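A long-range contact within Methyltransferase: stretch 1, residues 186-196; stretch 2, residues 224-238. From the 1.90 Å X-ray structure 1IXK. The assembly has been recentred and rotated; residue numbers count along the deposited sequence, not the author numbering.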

# COMPACT_ATOMS: atom_id res chain seq x y z
N VAL A 186 18.66 -15.80 -1.06
CA VAL A 186 18.81 -14.92 0.09
C VAL A 186 17.62 -15.12 1.04
O VAL A 186 16.49 -15.30 0.59
N GLU A 187 17.89 -15.11 2.34
CA GLU A 187 16.85 -15.26 3.35
C GLU A 187 16.54 -13.85 3.85
O GLU A 187 17.43 -13.12 4.26
N PHE A 188 15.26 -13.48 3.83
CA PHE A 188 14.85 -12.13 4.23
C PHE A 188 14.27 -11.98 5.62
O PHE A 188 13.58 -12.87 6.12
N ASP A 189 14.54 -10.83 6.23
CA ASP A 189 13.99 -10.50 7.55
C ASP A 189 12.59 -9.93 7.36
O ASP A 189 11.69 -10.21 8.14
N LYS A 190 12.44 -9.10 6.33
CA LYS A 190 11.16 -8.43 6.05
C LYS A 190 10.85 -8.40 4.56
O LYS A 190 11.75 -8.25 3.73
N ILE A 191 9.57 -8.53 4.22
CA ILE A 191 9.14 -8.48 2.83
C ILE A 191 7.92 -7.58 2.67
O ILE A 191 6.95 -7.68 3.42
N LEU A 192 7.97 -6.69 1.69
CA LEU A 192 6.85 -5.80 1.41
C LEU A 192 6.21 -6.28 0.11
O LEU A 192 6.85 -6.27 -0.94
N LEU A 193 4.97 -6.74 0.19
CA LEU A 193 4.24 -7.21 -0.98
C LEU A 193 3.09 -6.24 -1.20
O LEU A 193 1.96 -6.48 -0.74
N ASP A 194 3.40 -5.15 -1.88
CA ASP A 194 2.44 -4.10 -2.17
C ASP A 194 2.03 -4.12 -3.63
O ASP A 194 2.87 -4.01 -4.52
N ALA A 195 0.73 -4.25 -3.88
CA ALA A 195 0.23 -4.28 -5.24
C ALA A 195 -0.00 -2.85 -5.73
O ALA A 195 -0.26 -1.95 -4.94
N PRO A 196 0.09 -2.63 -7.06
CA PRO A 196 -0.12 -1.30 -7.62
C PRO A 196 -1.47 -0.74 -7.18
O PRO A 196 -2.48 -1.45 -7.18
N LEU A 224 -2.25 -14.01 -9.26
CA LEU A 224 -0.93 -13.40 -9.23
C LEU A 224 -0.56 -13.06 -7.79
O LEU A 224 0.59 -13.22 -7.39
N GLN A 225 -1.54 -12.59 -7.02
CA GLN A 225 -1.30 -12.24 -5.62
C GLN A 225 -0.90 -13.48 -4.83
O GLN A 225 0.03 -13.44 -4.02
N MSE A 226 -1.61 -14.57 -5.06
CA MSE A 226 -1.32 -15.83 -4.38
C MSE A 226 0.10 -16.27 -4.74
O MSE A 226 0.87 -16.67 -3.86
N ARG A 227 0.45 -16.20 -6.02
CA ARG A 227 1.79 -16.61 -6.46
C ARG A 227 2.86 -15.77 -5.79
O ARG A 227 3.86 -16.30 -5.32
N LEU A 228 2.65 -14.46 -5.77
CA LEU A 228 3.61 -13.54 -5.16
C LEU A 228 3.75 -13.79 -3.66
O LEU A 228 4.85 -13.83 -3.13
N LEU A 229 2.62 -13.96 -2.98
CA LEU A 229 2.64 -14.20 -1.54
C LEU A 229 3.37 -15.49 -1.20
O LEU A 229 4.12 -15.55 -0.23
N GLU A 230 3.16 -16.54 -2.00
CA GLU A 230 3.84 -17.80 -1.76
C GLU A 230 5.35 -17.66 -1.96
O GLU A 230 6.14 -18.16 -1.16
N LYS A 231 5.77 -16.98 -3.03
CA LYS A 231 7.20 -16.79 -3.27
C LYS A 231 7.83 -15.96 -2.15
O LYS A 231 8.96 -16.21 -1.74
N GLY A 232 7.10 -14.96 -1.68
CA GLY A 232 7.61 -14.11 -0.61
C GLY A 232 7.79 -14.87 0.69
O GLY A 232 8.84 -14.78 1.34
N LEU A 233 6.78 -15.64 1.08
CA LEU A 233 6.86 -16.41 2.31
C LEU A 233 7.98 -17.45 2.22
O LEU A 233 8.63 -17.76 3.22
N GLU A 234 8.20 -17.96 1.01
CA GLU A 234 9.23 -18.96 0.74
C GLU A 234 10.65 -18.48 1.09
O GLU A 234 11.44 -19.24 1.66
N VAL A 235 10.96 -17.24 0.74
CA VAL A 235 12.29 -16.69 1.01
C VAL A 235 12.36 -15.95 2.35
O VAL A 235 13.41 -15.41 2.71
N LEU A 236 11.26 -15.94 3.08
CA LEU A 236 11.22 -15.27 4.37
C LEU A 236 11.80 -16.16 5.47
O LEU A 236 11.53 -17.35 5.51
N LYS A 237 12.59 -15.57 6.35
CA LYS A 237 13.19 -16.32 7.45
C LYS A 237 12.12 -16.68 8.47
O LYS A 237 11.08 -16.02 8.54
N PRO A 238 12.34 -17.74 9.26
CA PRO A 238 11.32 -18.07 10.26
C PRO A 238 11.29 -16.89 11.23
O PRO A 238 12.34 -16.35 11.59

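Strand 190-194 runs nearly antiparallel to helix 224-235, and its alternate residues face the helix. Leu-193 (chi1 t, chi2 p) points toward it, with CD1 3.8 Å from CB of Leu-228 and CD2 3.8 Å from CB of Leu-229. Ile-191 (m, t) also points in, its CD1 lying 3.6 Å from CG2 of Val-235 (chi1 m) and its CG1 3.9 Å from CD1 of Leu-236 (t, p). Gly-232 offers no side chain here, although a CB would point toward the strand and lie 3.7 Å from CG2 of Ile-191.

Polar groups are paired chiefly where the chain leaves the helix. Phe-188 and Leu-236 form a parallel bridge that satisfies both backbone groups of Phe-188: its N donates to O of Val-235 (2.9 Å), and its O accepts from N of Lys-237 (2.9 Å). The Phe-188 ring (chi1 m) meets Val-235 obliquely, CD2 to CG2 3.7 Å. Beyond the bridge, Lys-237 (p, t, t, t) extends, carrying NZ to OD1 of Asp-189 in a 2.7 Å salt bridge; OD2 of Asp-189 is satisfied elsewhere in the structure.

At the other end, water 1 links the stretches, donating to O of Leu-193 (3.0 Å) and accepting from NE2 of Gln-225 (2.6 Å). Gln-225 (m, m) starts sideways, but its end comes nearer the first stretch, placing NE2 3.6 Å from CB of Ala-195, just past the strand.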

# COMPACT_ATOMS: atom_id res chain seq x y z
CB VAL A 186 18.85 -13.44 -0.35
CG1 VAL A 186 18.79 -12.53 0.87
CG2 VAL A 186 20.11 -13.16 -1.15
CB GLU A 187 17.35 -16.12 4.51
CG GLU A 187 18.66 -15.63 5.14
CD GLU A 187 19.83 -15.66 4.17
OE1 GLU A 187 20.22 -16.76 3.73
OE2 GLU A 187 20.35 -14.57 3.83
CB PHE A 188 13.84 -11.59 3.21
CG PHE A 188 14.43 -11.35 1.85
CD1 PHE A 188 15.00 -10.12 1.54
CD2 PHE A 188 14.45 -12.36 0.90
CE1 PHE A 188 15.58 -9.90 0.29
CE2 PHE A 188 15.03 -12.15 -0.35
CZ PHE A 188 15.59 -10.91 -0.66
CB ASP A 189 14.83 -9.42 8.25
CG ASP A 189 16.21 -9.90 8.64
OD1 ASP A 189 16.31 -10.94 9.33
OD2 ASP A 189 17.20 -9.23 8.28
CB LYS A 190 11.22 -6.98 6.54
CG LYS A 190 11.52 -6.78 8.01
CD LYS A 190 10.34 -7.13 8.87
CE LYS A 190 10.33 -6.29 10.14
NZ LYS A 190 11.60 -6.36 10.90
CB ILE A 191 8.79 -9.88 2.30
CG1 ILE A 191 10.05 -10.75 2.29
CG2 ILE A 191 8.18 -9.78 0.89
CD1 ILE A 191 9.86 -12.12 1.74
CB LEU A 192 7.33 -4.35 1.23
CG LEU A 192 6.22 -3.30 1.14
CD1 LEU A 192 5.50 -3.20 2.49
CD2 LEU A 192 6.80 -1.94 0.76
CB LEU A 193 3.72 -8.63 -0.78
CG LEU A 193 2.84 -9.22 -1.89
CD1 LEU A 193 3.48 -9.00 -3.27
CD2 LEU A 193 2.64 -10.70 -1.61
CB ASP A 194 3.06 -2.73 -1.83
CG ASP A 194 4.46 -2.56 -2.40
OD1 ASP A 194 4.77 -1.46 -2.90
OD2 ASP A 194 5.27 -3.52 -2.34
CB ALA A 195 -1.07 -5.07 -5.31
CB PRO A 196 -0.08 -1.55 -9.13
CG PRO A 196 0.88 -2.70 -9.24
CD PRO A 196 0.42 -3.60 -8.12
CB LEU A 224 -0.91 -12.14 -10.09
CG LEU A 224 0.41 -11.38 -10.14
CD1 LEU A 224 1.54 -12.30 -10.59
CD2 LEU A 224 0.27 -10.19 -11.10
CB GLN A 225 -2.56 -11.63 -5.00
CG GLN A 225 -2.87 -10.21 -5.45
CD GLN A 225 -1.75 -9.24 -5.12
OE1 GLN A 225 -0.69 -9.26 -5.76
NE2 GLN A 225 -1.97 -8.40 -4.12
CB MSE A 226 -2.34 -16.91 -4.81
CG MSE A 226 -3.76 -16.71 -4.25
SE MSE A 226 -4.98 -17.87 -4.93
CE MSE A 226 -4.44 -19.42 -4.25
CB ARG A 227 1.94 -16.46 -7.98
CG ARG A 227 1.18 -17.46 -8.81
CD ARG A 227 1.35 -17.15 -10.30
NE ARG A 227 0.57 -18.05 -11.14
CZ ARG A 227 0.86 -19.33 -11.33
NH1 ARG A 227 1.93 -19.87 -10.75
NH2 ARG A 227 0.08 -20.08 -12.10
CB LEU A 228 3.18 -12.09 -5.41
CG LEU A 228 3.30 -11.63 -6.87
CD1 LEU A 228 2.54 -10.32 -7.08
CD2 LEU A 228 4.76 -11.48 -7.22
CB LEU A 229 1.21 -14.22 -1.00
CG LEU A 229 1.05 -14.41 0.51
CD1 LEU A 229 1.84 -13.35 1.27
CD2 LEU A 229 -0.42 -14.34 0.86
CB GLU A 230 3.28 -18.90 -2.66
CG GLU A 230 4.06 -20.21 -2.59
CD GLU A 230 3.25 -21.40 -3.07
OE1 GLU A 230 2.44 -21.24 -4.01
OE2 GLU A 230 3.44 -22.51 -2.52
CB LYS A 231 7.44 -16.10 -4.62
CG LYS A 231 7.03 -16.91 -5.85
CD LYS A 231 7.70 -18.29 -5.88
CE LYS A 231 9.21 -18.18 -5.84
NZ LYS A 231 9.88 -19.52 -5.83
CB LEU A 233 5.51 -17.08 2.60
CG LEU A 233 4.39 -16.12 2.97
CD1 LEU A 233 3.07 -16.88 3.12
CD2 LEU A 233 4.73 -15.39 4.26
CB GLU A 234 9.18 -19.35 -0.74
CG GLU A 234 10.23 -20.35 -1.18
CD GLU A 234 10.38 -20.40 -2.69
OE1 GLU A 234 9.34 -20.52 -3.38
OE2 GLU A 234 11.52 -20.33 -3.19
CB VAL A 235 12.71 -15.72 -0.12
CG1 VAL A 235 12.76 -16.46 -1.45
CG2 VAL A 235 11.74 -14.55 -0.21
CB LEU A 236 9.77 -14.91 4.71
CG LEU A 236 9.53 -14.04 5.94
CD1 LEU A 236 10.18 -12.68 5.73
CD2 LEU A 236 8.03 -13.88 6.17
CB LYS A 237 14.25 -15.48 8.15
CG LYS A 237 13.64 -14.28 8.86
CD LYS A 237 14.61 -13.57 9.79
CE LYS A 237 13.91 -12.42 10.51
NZ LYS A 237 14.81 -11.69 11.44
CB PRO A 238 11.88 -19.34 10.90
CG PRO A 238 12.61 -19.98 9.76
CD PRO A 238 13.35 -18.80 9.16
O HOH W 1 -0.03 -7.25 -2.83